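Local coordinates for protein ribosomal RNA methyltransferase, putative (Plasmodium falciparum, PDB 2PLW) that binds S-adenosylmethionine and probably transfers its methyl group to a ribose 2'-hydroxyl of ribosomal RNA, at residues 39-44 against 63-68; 48-53 against 99-104; 116-121 against 153-158; 135-140 against 164-169. All blocks are in the same frame, centred on the assembly; numbering follows the deposited sequence.

Interaction 1: residues 39-44 against 63-68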
loop_
_atom_site.group_PDB
_atom_site.type_symbol
_atom_site.label_atom_id
_atom_site.label_comp_id
_atom_site.label_asym_id
_atom_site.label_seq_id
_atom_site.Cartn_x
_atom_site.Cartn_y
_atom_site.Cartn_z
ATOM N N VAL A 39 6.459 -12.201 -1.890
ATOM C CA VAL A 39 7.221 -11.646 -3.024
ATOM C C VAL A 39 8.286 -10.671 -2.515
ATOM O O VAL A 39 9.437 -10.684 -2.963
ATOM C CB VAL A 39 6.287 -10.907 -4.028
ATOM C CG1 VAL A 39 7.089 -10.056 -4.998
ATOM C CG2 VAL A 39 5.402 -11.909 -4.775
ATOM N N ILE A 40 7.892 -9.824 -1.564
ATOM C CA ILE A 40 8.818 -8.871 -0.967
ATOM C C ILE A 40 9.998 -9.588 -0.314
ATOM O O ILE A 40 11.149 -9.162 -0.480
ATOM C CB ILE A 40 8.106 -7.909 0.038
ATOM C CG1 ILE A 40 7.060 -7.049 -0.692
ATOM C CG2 ILE A 40 9.148 -6.995 0.721
ATOM C CD1 ILE A 40 6.002 -6.419 0.286
ATOM N N LEU A 41 9.713 -10.678 0.392
ATOM C CA LEU A 41 10.778 -11.522 0.962
ATOM C C LEU A 41 11.730 -12.065 -0.107
ATOM O O LEU A 41 12.937 -11.949 0.046
ATOM C CB LEU A 41 10.201 -12.653 1.811
ATOM C CG LEU A 41 9.680 -12.351 3.206
ATOM C CD1 LEU A 41 8.889 -13.545 3.702
ATOM C CD2 LEU A 41 10.819 -12.047 4.200
ATOM N N GLU A 42 11.185 -12.619 -1.187
ATOM C CA GLU A 42 11.995 -13.162 -2.291
ATOM C C GLU A 42 12.917 -12.146 -2.932
ATOM O O GLU A 42 14.087 -12.432 -3.216
ATOM C CB GLU A 42 11.088 -13.685 -3.398
ATOM C CG GLU A 42 10.404 -14.960 -3.075
ATOM C CD GLU A 42 9.398 -15.342 -4.137
ATOM O OE1 GLU A 42 9.042 -14.485 -4.998
ATOM O OE2 GLU A 42 8.946 -16.502 -4.094
ATOM N N ARG A 43 12.364 -10.969 -3.201
ATOM C CA ARG A 43 13.072 -9.949 -3.936
ATOM C C ARG A 43 14.074 -9.213 -3.060
ATOM O O ARG A 43 14.955 -8.528 -3.567
ATOM C CB ARG A 43 12.088 -9.005 -4.595
ATOM C CG ARG A 43 11.205 -9.751 -5.561
ATOM C CD ARG A 43 10.825 -8.919 -6.717
ATOM N NE ARG A 43 10.576 -9.765 -7.872
ATOM C CZ ARG A 43 10.643 -9.354 -9.129
ATOM N NH1 ARG A 43 10.914 -8.091 -9.411
ATOM N NH2 ARG A 43 10.395 -10.213 -10.103
ATOM N N THR A 44 13.950 -9.371 -1.747
ATOM C CA THR A 44 14.901 -8.733 -0.843
ATOM C C THR A 44 15.711 -9.800 -0.086
ATOM O O THR A 44 16.214 -9.535 0.985
ATOM C CB THR A 44 14.191 -7.748 0.139
ATOM O OG1 THR A 44 13.246 -8.462 0.930
ATOM C CG2 THR A 44 13.457 -6.626 -0.598
ATOM N N PRO A 63 7.572 -16.147 8.552
ATOM C CA PRO A 63 8.826 -15.825 9.221
ATOM C C PRO A 63 9.442 -14.540 8.650
ATOM O O PRO A 63 9.444 -14.334 7.429
ATOM C CB PRO A 63 9.720 -17.037 8.922
ATOM C CG PRO A 63 8.762 -18.192 8.680
ATOM C CD PRO A 63 7.541 -17.528 8.029
ATOM N N ASN A 64 9.920 -13.689 9.557
ATOM C CA ASN A 64 10.595 -12.429 9.220
ATOM C C ASN A 64 9.707 -11.350 8.620
ATOM O O ASN A 64 10.195 -10.437 7.952
ATOM C CB ASN A 64 11.819 -12.707 8.336
ATOM C CG ASN A 64 12.767 -13.723 8.976
ATOM O OD1 ASN A 64 13.123 -14.730 8.357
ATOM N ND2 ASN A 64 13.132 -13.488 10.243
ATOM N N VAL A 65 8.406 -11.475 8.860
ATOM C CA VAL A 65 7.451 -10.440 8.510
ATOM C C VAL A 65 6.689 -10.040 9.759
ATOM O O VAL A 65 6.232 -10.921 10.515
ATOM C CB VAL A 65 6.463 -10.952 7.454
ATOM C CG1 VAL A 65 5.363 -9.872 7.166
ATOM C CG2 VAL A 65 7.237 -11.351 6.158
ATOM N N TYR A 66 6.541 -8.731 9.969
ATOM C CA TYR A 66 5.755 -8.227 11.100
ATOM C C TYR A 66 4.335 -8.079 10.597
ATOM O O TYR A 66 4.118 -7.478 9.543
ATOM C CB TYR A 66 6.233 -6.855 11.541
ATOM C CG TYR A 66 7.659 -6.783 12.012
ATOM C CD1 TYR A 66 7.974 -6.971 13.349
ATOM C CD2 TYR A 66 8.695 -6.490 11.121
ATOM C CE1 TYR A 66 9.292 -6.879 13.792
ATOM C CE2 TYR A 66 10.021 -6.419 11.563
ATOM C CZ TYR A 66 10.305 -6.609 12.898
ATOM O OH TYR A 66 11.610 -6.546 13.356
ATOM N N PHE A 67 3.365 -8.619 11.323
ATOM C CA PHE A 67 1.987 -8.429 10.921
ATOM C C PHE A 67 1.262 -7.557 11.951
ATOM O O PHE A 67 1.515 -7.652 13.165
ATOM C CB PHE A 67 1.264 -9.777 10.744
ATOM C CG PHE A 67 -0.218 -9.628 10.523
ATOM C CD1 PHE A 67 -0.696 -9.115 9.327
ATOM C CD2 PHE A 67 -1.119 -10.003 11.510
ATOM C CE1 PHE A 67 -2.064 -8.985 9.118
ATOM C CE2 PHE A 67 -2.501 -9.872 11.317
ATOM C CZ PHE A 67 -2.965 -9.343 10.133
ATOM N N ILE A 68 0.366 -6.711 11.450
ATOM C CA ILE A 68 -0.473 -5.871 12.307
ATOM C C ILE A 68 -1.902 -6.037 11.845
ATOM O O ILE A 68 -2.229 -5.732 10.700
ATOM C CB ILE A 68 -0.051 -4.376 12.256
ATOM C CG1 ILE A 68 1.357 -4.205 12.850
ATOM C CG2 ILE A 68 -1.123 -3.501 12.949
ATOM C CD1 ILE A 68 1.976 -2.802 12.604
#
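In the Rossmann-like methyltransferase fold, helix 35-43 packs on one face of the sheet, close to its edge strand 66-69, and here its L41 meets P63, N64 and V65 on the way into that strand. One leucine carries the helix side of this small surface contact. Its CG stands beside the backbone N (chi1 -77°), which sends the branched end out toward 63-65. There V65 CG2 sits against the branch: L41 CD1 is 3.7 Å from V65 CG2, and L41 CG follows at 4.0 Å from that same methyl. The two side chains meet at a slant, V65 turning its other methyl, CG1, anti to its own backbone N. L41 CD1 also comes to 3.8 Å from P63 O, a van der Waals touch with a backbone carbonyl. On the other branch, L41 CD2 lies 4.3 Å from N64 CB. No hydrogen bond joins the two segments. L41 packs on I51 of strand 49-55 and on I62 as well, so it links helix, sheet and loop. T44, the first residue beyond the helix, donates from OG1 to I40 O at 2.6 Å, tilted 31° from the carbonyl plane.

Interaction 2: residues 48-53 against 99-104; sequences KNKIIG and KEILQD
K50 and I52, two residues apart on strand 49-55, both lean toward I101 in the last turn of helix 93-102, which packs on the sheet of this Rossmann-like domain. I101 is the centre of the contact. Its chi1 of -61° puts CG1 beside the backbone N and leaves CG2 anti to it, and that methyl branch is the one offered to the strand. I52 answers with its far end: I52 CD1 rests 3.9 Å from I101 CG2, the two chains running alongside but in opposite senses. The same I52 CD1 reaches L102 CD2 at 4.2 Å; L102 comes to the strand with the tip of its side chain. K50 behaves as a hydrocarbon for most of its length. Its chain is extended through chi2 and chi3 and slides past I101, with K50 CD 4.1 Å from I101 CG2. The extended chain carries K50 CE to 3.5 Å from I101 O; the bend at chi4 (49°) sets only NZ, and K50 NZ stays 4.7 Å from I101 O, too far for a hydrogen bond. Y66 and I68 of strand 66-69 pack on I101 too, and Q103, the first residue past the helix, has positive phi. The contact is therefore mainly apolar: isoleucine and leucine branches seal the buried end, while K50 borders the more open end, its CE probably polarised enough by the ammonium to sit comfortably against a carbonyl oxygen at the helix C terminus.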
loop_
_atom_site.group_PDB
_atom_site.type_symbol
_atom_site.label_atom_id
_atom_site.label_comp_id
_atom_site.label_asym_id
_atom_site.label_seq_id
_atom_site.Cartn_x
_atom_site.Cartn_y
_atom_site.Cartn_z
ATOM N N LYS A 48 19.044 -6.369 3.888
ATOM C CA LYS A 48 18.501 -5.983 5.178
ATOM C C LYS A 48 17.236 -5.177 4.863
ATOM O O LYS A 48 17.300 -4.219 4.082
ATOM C CB LYS A 48 19.530 -5.133 5.911
ATOM C CG LYS A 48 18.980 -4.404 7.098
ATOM C CD LYS A 48 20.055 -3.598 7.798
ATOM C CE LYS A 48 19.428 -2.790 8.942
ATOM N NZ LYS A 48 18.649 -1.640 8.360
ATOM N N ASN A 49 16.104 -5.570 5.459
ATOM C CA ASN A 49 14.837 -4.847 5.288
ATOM C C ASN A 49 13.989 -5.067 6.521
ATOM O O ASN A 49 14.290 -5.956 7.307
ATOM C CB ASN A 49 14.059 -5.408 4.081
ATOM C CG ASN A 49 14.733 -5.124 2.741
ATOM O OD1 ASN A 49 15.459 -5.980 2.219
ATOM N ND2 ASN A 49 14.485 -3.936 2.164
ATOM N N LYS A 50 12.943 -4.255 6.698
ATOM C CA LYS A 50 11.834 -4.588 7.593
ATOM C C LYS A 50 10.609 -4.677 6.701
ATOM O O LYS A 50 10.342 -3.759 5.925
ATOM C CB LYS A 50 11.579 -3.497 8.620
ATOM C CG LYS A 50 12.361 -3.616 9.886
ATOM C CD LYS A 50 12.063 -2.435 10.813
ATOM C CE LYS A 50 12.746 -2.633 12.172
ATOM N NZ LYS A 50 14.195 -3.014 12.110
ATOM N N ILE A 51 9.908 -5.795 6.786
ATOM C CA ILE A 51 8.685 -6.017 6.018
ATOM C C ILE A 51 7.503 -6.077 6.995
ATOM O O ILE A 51 7.501 -6.889 7.916
ATOM C CB ILE A 51 8.793 -7.303 5.177
ATOM C CG1 ILE A 51 10.039 -7.236 4.284
ATOM C CG2 ILE A 51 7.561 -7.484 4.305
ATOM C CD1 ILE A 51 10.508 -8.601 3.853
ATOM N N ILE A 52 6.525 -5.195 6.796
ATOM C CA ILE A 52 5.344 -5.100 7.670
ATOM C C ILE A 52 4.087 -5.296 6.820
ATOM O O ILE A 52 3.956 -4.715 5.752
ATOM C CB ILE A 52 5.269 -3.731 8.419
ATOM C CG1 ILE A 52 6.594 -3.418 9.132
ATOM C CG2 ILE A 52 4.092 -3.729 9.408
ATOM C CD1 ILE A 52 6.808 -1.954 9.390
ATOM N N GLY A 53 3.163 -6.104 7.324
ATOM C CA GLY A 53 1.884 -6.339 6.652
ATOM C C GLY A 53 0.767 -5.851 7.533
ATOM O O GLY A 53 0.784 -6.103 8.751
ATOM N N LYS A 99 4.792 2.024 15.980
ATOM C CA LYS A 99 5.801 2.663 16.844
ATOM C C LYS A 99 6.771 1.628 17.442
ATOM O O LYS A 99 7.975 1.846 17.457
ATOM C CB LYS A 99 5.092 3.436 17.964
ATOM C CG LYS A 99 5.995 4.336 18.811
ATOM C CD LYS A 99 5.178 5.130 19.842
ATOM C CE LYS A 99 4.526 6.368 19.218
ATOM N NZ LYS A 99 5.505 7.507 19.131
ATOM N N GLU A 100 6.224 0.515 17.935
ATOM C CA GLU A 100 6.999 -0.608 18.463
ATOM C C GLU A 100 8.047 -1.063 17.456
ATOM O O GLU A 100 9.166 -1.375 17.824
ATOM C CB GLU A 100 6.087 -1.801 18.764
ATOM C CG GLU A 100 5.410 -1.814 20.116
ATOM C CD GLU A 100 4.754 -3.172 20.394
ATOM O OE1 GLU A 100 5.249 -3.903 21.287
ATOM O OE2 GLU A 100 3.752 -3.512 19.704
ATOM N N ILE A 101 7.667 -1.085 16.186
ATOM C CA ILE A 101 8.501 -1.633 15.109
ATOM C C ILE A 101 9.490 -0.590 14.550
ATOM O O ILE A 101 10.687 -0.870 14.391
ATOM C CB ILE A 101 7.615 -2.250 13.965
ATOM C CG1 ILE A 101 6.743 -3.405 14.458
ATOM C CG2 ILE A 101 8.472 -2.777 12.816
ATOM C CD1 ILE A 101 5.541 -3.690 13.542
ATOM N N LEU A 102 8.982 0.608 14.272
ATOM C CA LEU A 102 9.737 1.677 13.618
ATOM C C LEU A 102 10.567 2.558 14.548
ATOM O O LEU A 102 11.545 3.166 14.096
ATOM C CB LEU A 102 8.784 2.608 12.845
ATOM C CG LEU A 102 7.943 2.021 11.707
ATOM C CD1 LEU A 102 6.936 3.041 11.262
ATOM C CD2 LEU A 102 8.856 1.575 10.564
ATOM N N GLN A 103 10.132 2.679 15.808
ATOM C CA GLN A 103 10.656 3.694 16.731
ATOM C C GLN A 103 10.532 5.096 16.122
ATOM O O GLN A 103 9.437 5.647 16.062
ATOM C CB GLN A 103 12.097 3.384 17.158
ATOM C CG GLN A 103 12.279 2.045 17.865
ATOM C CD GLN A 103 11.325 1.878 19.028
ATOM O OE1 GLN A 103 11.215 2.761 19.897
ATOM N NE2 GLN A 103 10.622 0.746 19.058
ATOM N N ASP A 104 11.642 5.657 15.665
ATOM C CA ASP A 104 11.654 7.016 15.124
ATOM C C ASP A 104 11.727 7.065 13.591
ATOM O O ASP A 104 11.911 8.144 12.991
ATOM C CB ASP A 104 12.801 7.805 15.760
ATOM C CG ASP A 104 12.521 8.161 17.218
ATOM O OD1 ASP A 104 11.329 8.227 17.590
ATOM O OD2 ASP A 104 13.488 8.375 17.985
#

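Interaction 3: residues 116-121 against 153-158; sequences VPCIGN and KMYLGS
C118 and Y155 make the close part of this surface contact between the loop before helix 122-143 and the end of strand 148-155. C118 SG lies 3.3 Å from Y155 OH, and the sulfur is 3.5 Å from Y155 CZ. Measured to the ring centroid, SG stands 4.2 Å away and 44° off the normal, an oblique sulfur-aromatic contact at the phenol end of the ring. The tyrosine CG is placed beside its backbone N (chi1 -72°), and this throws the ring across to the loop. Its backbone is tied down behind: Y155 N bonds to S129 OG and Y155 O to H126 ND1, both from helix 122-143. V116 is more loosely engaged. V116 O approaches the ring edge, 4.1 Å from Y155 CE2, and a water fills in beside it, donating to V116 O at 2.6 Å. That water lies in the ring plane next to Y155 OH, although their separation is implausibly short and the link is doubtful. The V116 side chain is about 5 Å from the bound S-adenosylmethionine. K153, two residues before Y155, is the predicted proton acceptor and pairs with D113, consistent with a place for this contact at the rim of the cofactor and active-site region of an RlmE-type methyltransferase.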
loop_
_atom_site.group_PDB
_atom_site.type_symbol
_atom_site.label_atom_id
_atom_site.label_comp_id
_atom_site.label_asym_id
_atom_site.label_seq_id
_atom_site.Cartn_x
_atom_site.Cartn_y
_atom_site.Cartn_z
ATOM N N VAL A 116 -12.396 -2.558 -1.336
ATOM C CA VAL A 116 -13.656 -2.632 -0.602
ATOM C C VAL A 116 -14.579 -3.591 -1.353
ATOM O O VAL A 116 -14.558 -3.607 -2.577
ATOM C CB VAL A 116 -14.296 -1.232 -0.410
ATOM C CG1 VAL A 116 -13.828 -0.620 0.901
ATOM C CG2 VAL A 116 -13.946 -0.289 -1.558
ATOM N N PRO A 117 -15.373 -4.413 -0.624
ATOM C CA PRO A 117 -16.342 -5.318 -1.282
ATOM C C PRO A 117 -17.250 -4.586 -2.267
ATOM O O PRO A 117 -17.739 -3.499 -1.956
ATOM C CB PRO A 117 -17.181 -5.851 -0.114
ATOM C CG PRO A 117 -16.250 -5.769 1.074
ATOM C CD PRO A 117 -15.406 -4.544 0.849
ATOM N N CYS A 118 -17.456 -5.174 -3.443
ATOM C CA CYS A 118 -18.345 -4.597 -4.455
ATOM C C CYS A 118 -19.824 -4.834 -4.187
ATOM O O CYS A 118 -20.229 -5.966 -3.910
ATOM C CB CYS A 118 -17.991 -5.124 -5.841
ATOM S SG CYS A 118 -16.642 -4.192 -6.581
ATOM N N ILE A 119 -20.625 -3.772 -4.287
ATOM C CA ILE A 119 -22.087 -3.890 -4.106
ATOM C C ILE A 119 -22.837 -4.152 -5.420
ATOM O O ILE A 119 -24.061 -4.359 -5.434
ATOM C CB ILE A 119 -22.683 -2.671 -3.361
ATOM C CG1 ILE A 119 -22.773 -1.444 -4.290
ATOM C CG2 ILE A 119 -21.890 -2.382 -2.098
ATOM C CD1 ILE A 119 -23.427 -0.216 -3.640
ATOM N N GLY A 120 -22.101 -4.168 -6.524
ATOM C CA GLY A 120 -22.719 -4.317 -7.832
ATOM C C GLY A 120 -23.568 -3.100 -8.148
ATOM O O GLY A 120 -24.768 -3.212 -8.412
ATOM N N ASN A 121 -22.959 -1.927 -8.017
ATOM C CA ASN A 121 -23.387 -0.721 -8.705
ATOM C C ASN A 121 -22.095 0.008 -8.987
ATOM O O ASN A 121 -21.484 0.560 -8.065
ATOM C CB ASN A 121 -24.286 0.176 -7.867
ATOM C CG ASN A 121 -24.808 1.369 -8.668
ATOM O OD1 ASN A 121 -25.122 1.245 -9.863
ATOM N ND2 ASN A 121 -24.892 2.524 -8.023
ATOM N N LYS A 153 -3.852 0.466 -5.052
ATOM C CA LYS A 153 -4.876 -0.010 -5.991
ATOM C C LYS A 153 -6.198 0.751 -5.839
ATOM O O LYS A 153 -6.571 1.159 -4.742
ATOM C CB LYS A 153 -5.096 -1.516 -5.807
ATOM C CG LYS A 153 -5.956 -2.162 -6.895
ATOM C CD LYS A 153 -6.046 -3.678 -6.703
ATOM C CE LYS A 153 -6.726 -4.147 -5.448
ATOM N NZ LYS A 153 -6.631 -5.639 -5.332
ATOM N N MET A 154 -6.911 0.926 -6.949
ATOM C CA MET A 154 -8.294 1.405 -6.853
ATOM C C MET A 154 -9.076 0.944 -8.069
ATOM O O MET A 154 -8.462 0.562 -9.093
ATOM C CB MET A 154 -8.355 2.926 -6.753
ATOM C CG MET A 154 -8.009 3.663 -8.051
ATOM S SD MET A 154 -8.320 5.447 -7.950
ATOM C CE MET A 154 -10.043 5.485 -7.432
ATOM N N TYR A 155 -10.407 0.977 -7.954
ATOM C CA TYR A 155 -11.265 0.793 -9.142
ATOM C C TYR A 155 -11.182 2.029 -10.003
ATOM O O TYR A 155 -11.484 3.131 -9.540
ATOM C CB TYR A 155 -12.730 0.503 -8.773
ATOM C CG TYR A 155 -12.922 -0.877 -8.206
ATOM C CD1 TYR A 155 -12.622 -2.013 -8.961
ATOM C CD2 TYR A 155 -13.376 -1.053 -6.897
ATOM C CE1 TYR A 155 -12.777 -3.291 -8.423
ATOM C CE2 TYR A 155 -13.530 -2.323 -6.354
ATOM C CZ TYR A 155 -13.231 -3.432 -7.127
ATOM O OH TYR A 155 -13.386 -4.692 -6.599
ATOM N N LEU A 156 -10.770 1.850 -11.258
ATOM C CA LEU A 156 -10.679 2.953 -12.198
ATOM C C LEU A 156 -12.055 3.553 -12.438
ATOM O O LEU A 156 -13.061 2.831 -12.552
ATOM C CB LEU A 156 -10.085 2.495 -13.532
ATOM C CG LEU A 156 -9.991 3.513 -14.686
ATOM C CD1 LEU A 156 -8.909 4.551 -14.477
ATOM C CD2 LEU A 156 -9.723 2.811 -16.014
ATOM N N GLY A 157 -12.089 4.870 -12.527
ATOM C CA GLY A 157 -13.349 5.549 -12.809
ATOM C C GLY A 157 -13.242 7.043 -12.802
ATOM O O GLY A 157 -12.162 7.610 -12.938
ATOM N N SER A 158 -14.391 7.680 -12.647
ATOM C CA SER A 158 -14.497 9.113 -12.873
ATOM C C SER A 158 -13.546 9.971 -12.035
ATOM O O SER A 158 -13.129 11.040 -12.478
ATOM C CB SER A 158 -15.958 9.559 -12.720
ATOM O OG SER A 158 -16.271 10.092 -11.454
HETATM O O HOH W 1 -13.652 -5.312 -4.276
#

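Interaction 4: residues 135-140 against 164-169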
loop_
_atom_site.group_PDB
_atom_site.type_symbol
_atom_site.label_atom_id
_atom_site.label_comp_id
_atom_site.label_asym_id
_atom_site.label_seq_id
_atom_site.Cartn_x
_atom_site.Cartn_y
_atom_site.Cartn_z
ATOM N N SER A 135 -8.474 7.262 2.443
ATOM C CA SER A 135 -8.120 6.841 3.808
ATOM C C SER A 135 -6.690 6.326 3.864
ATOM O O SER A 135 -5.908 6.729 4.733
ATOM C CB SER A 135 -9.084 5.768 4.361
ATOM O OG SER A 135 -10.365 6.350 4.555
ATOM N N ILE A 136 -6.347 5.469 2.902
ATOM C CA ILE A 136 -5.012 4.896 2.862
ATOM C C ILE A 136 -3.994 5.991 2.558
ATOM O O ILE A 136 -2.933 6.024 3.168
ATOM C CB ILE A 136 -4.916 3.754 1.826
ATOM C CG1 ILE A 136 -5.755 2.555 2.287
ATOM C CG2 ILE A 136 -3.460 3.291 1.704
ATOM C CD1 ILE A 136 -6.021 1.556 1.168
ATOM N N THR A 137 -4.321 6.905 1.640
ATOM C CA THR A 137 -3.431 8.044 1.323
ATOM C C THR A 137 -3.161 8.969 2.538
ATOM O O THR A 137 -2.033 9.351 2.803
ATOM C CB THR A 137 -3.994 8.821 0.120
ATOM O OG1 THR A 137 -4.105 7.912 -0.991
ATOM C CG2 THR A 137 -3.112 10.056 -0.247
ATOM N N HIS A 138 -4.215 9.248 3.304
ATOM C CA HIS A 138 -4.088 10.047 4.516
ATOM C C HIS A 138 -3.157 9.387 5.529
ATOM O O HIS A 138 -2.347 10.059 6.157
ATOM C CB HIS A 138 -5.472 10.254 5.121
ATOM C CG HIS A 138 -5.463 11.142 6.319
ATOM N ND1 HIS A 138 -5.403 12.517 6.227
ATOM C CD2 HIS A 138 -5.478 10.848 7.641
ATOM C CE1 HIS A 138 -5.389 13.033 7.444
ATOM N NE2 HIS A 138 -5.432 12.043 8.318
ATOM N N PHE A 139 -3.297 8.069 5.690
ATOM C CA PHE A 139 -2.446 7.303 6.581
ATOM C C PHE A 139 -0.995 7.296 6.033
ATOM O O PHE A 139 -0.013 7.532 6.766
ATOM C CB PHE A 139 -3.030 5.898 6.728
ATOM C CG PHE A 139 -2.068 4.903 7.280
ATOM C CD1 PHE A 139 -1.869 4.807 8.641
ATOM C CD2 PHE A 139 -1.312 4.105 6.424
ATOM C CE1 PHE A 139 -0.978 3.896 9.164
ATOM C CE2 PHE A 139 -0.397 3.178 6.936
ATOM C CZ PHE A 139 -0.234 3.075 8.305
ATOM N N MET A 140 -0.868 7.070 4.729
ATOM C CA MET A 140 0.449 7.049 4.044
ATOM C C MET A 140 1.256 8.328 4.308
ATOM O O MET A 140 2.454 8.284 4.649
ATOM C CB MET A 140 0.240 6.808 2.522
ATOM C CG MET A 140 1.546 7.029 1.651
ATOM S SD MET A 140 1.973 8.674 1.311
ATOM C CE MET A 140 0.591 9.225 0.320
ATOM N N LYS A 164 -5.104 11.100 -8.864
ATOM C CA LYS A 164 -3.744 11.153 -9.424
ATOM C C LYS A 164 -3.155 12.559 -9.254
ATOM O O LYS A 164 -2.032 12.723 -8.766
ATOM C CB LYS A 164 -3.775 10.736 -10.879
ATOM C CG LYS A 164 -2.411 10.623 -11.500
ATOM C CD LYS A 164 -2.577 10.225 -12.955
ATOM C CE LYS A 164 -1.257 10.074 -13.623
ATOM N NZ LYS A 164 -1.477 9.511 -15.001
ATOM N N THR A 165 -3.953 13.582 -9.571
ATOM C CA THR A 165 -3.506 14.973 -9.461
ATOM C C THR A 165 -3.221 15.349 -8.018
ATOM O O THR A 165 -2.246 16.043 -7.699
ATOM C CB THR A 165 -4.524 15.907 -10.093
ATOM O OG1 THR A 165 -4.541 15.638 -11.497
ATOM C CG2 THR A 165 -4.157 17.364 -9.845
ATOM N N TYR A 166 -4.059 14.847 -7.127
ATOM C CA TYR A 166 -3.840 15.096 -5.725
ATOM C C TYR A 166 -2.480 14.523 -5.289
ATOM O O TYR A 166 -1.702 15.177 -4.589
ATOM C CB TYR A 166 -4.986 14.472 -4.925
ATOM C CG TYR A 166 -4.871 14.703 -3.450
ATOM C CD1 TYR A 166 -4.819 15.988 -2.920
ATOM C CD2 TYR A 166 -4.823 13.621 -2.572
ATOM C CE1 TYR A 166 -4.718 16.196 -1.534
ATOM C CE2 TYR A 166 -4.731 13.819 -1.204
ATOM C CZ TYR A 166 -4.671 15.100 -0.695
ATOM O OH TYR A 166 -4.578 15.248 0.674
ATOM N N LEU A 167 -2.181 13.310 -5.736
ATOM C CA LEU A 167 -0.917 12.660 -5.365
ATOM C C LEU A 167 0.306 13.369 -5.958
ATOM O O LEU A 167 1.354 13.414 -5.328
ATOM C CB LEU A 167 -0.943 11.181 -5.765
ATOM C CG LEU A 167 -1.880 10.350 -4.876
ATOM C CD1 LEU A 167 -2.254 9.046 -5.543
ATOM C CD2 LEU A 167 -1.293 10.070 -3.487
ATOM N N LYS A 168 0.135 13.944 -7.148
ATOM C CA LYS A 168 1.181 14.724 -7.814
ATOM C C LYS A 168 1.535 15.951 -7.002
ATOM O O LYS A 168 2.575 16.575 -7.213
ATOM C CB LYS A 168 0.731 15.139 -9.207
ATOM C CG LYS A 168 0.763 14.019 -10.222
ATOM C CD LYS A 168 0.344 14.495 -11.585
ATOM C CE LYS A 168 0.492 13.390 -12.603
ATOM N NZ LYS A 168 0.175 13.934 -13.961
ATOM N N GLY A 169 0.674 16.302 -6.050
ATOM C CA GLY A 169 0.973 17.367 -5.126
ATOM C C GLY A 169 1.902 16.965 -3.998
ATOM O O GLY A 169 2.346 17.818 -3.236
#
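A chi1 of -58° puts T137 OG1 beside the backbone N and CG2 anti to it, and a chi1 of -72° lays L167 CG beside its own N; together they bring the two side chains into touch between helices 122-143 and 160-168. T137 CG2 meets L167 CD2 at 3.7 Å, methyl to methyl, the two chains slanting across one another. M140, one turn on from T137, curls its thioether round so that M140 CE reaches the same L167 methyl, CD2, at 4.3 Å. Y166 adds its ring obliquely, with Y166 CE2 4.2 Å from T137 CG2. The short segments run almost parallel, 6° between their directions, but their axes approach no closer than 12.4 Å, so it is the ends of side chains that bridge the gap. Y150 of strand 148-155, a strand that runs between the two helices in the chain, packs on both M140 and L167. The polar half of T137 faces other partners: OG1 is hydrogen-bonded to T133 O, one turn back, and to Y150 OH. The threonine thus splits its chemistry, burying a satisfied hydroxyl while its methyl joins a purely apolar, van der Waals seam between the helices.

Following the chain, interaction 1 opens on helix 35-43 and closes once strand 49-55 has been laid down, as the chain turns into strand 66-69. Interaction 2 starts inside that loop, on strand 49-55, and closes later on helix 93-102, so the two cross; they also touch, since G53 probably hydrogen-bonds to Y66 and I68 across the neighbouring strands. Interactions 3 and 4 come afterwards and cross in the same way: 116-121 opens, 135-140 follows, then 153-158 and 164-169 close in turn. The first pair packs helices 35-43 and 93-102 against the 66-69 and 49-55 side of the sheet; the second ties loop 116-121 to strand 148-155 and helix 122-143 to helix 160-168.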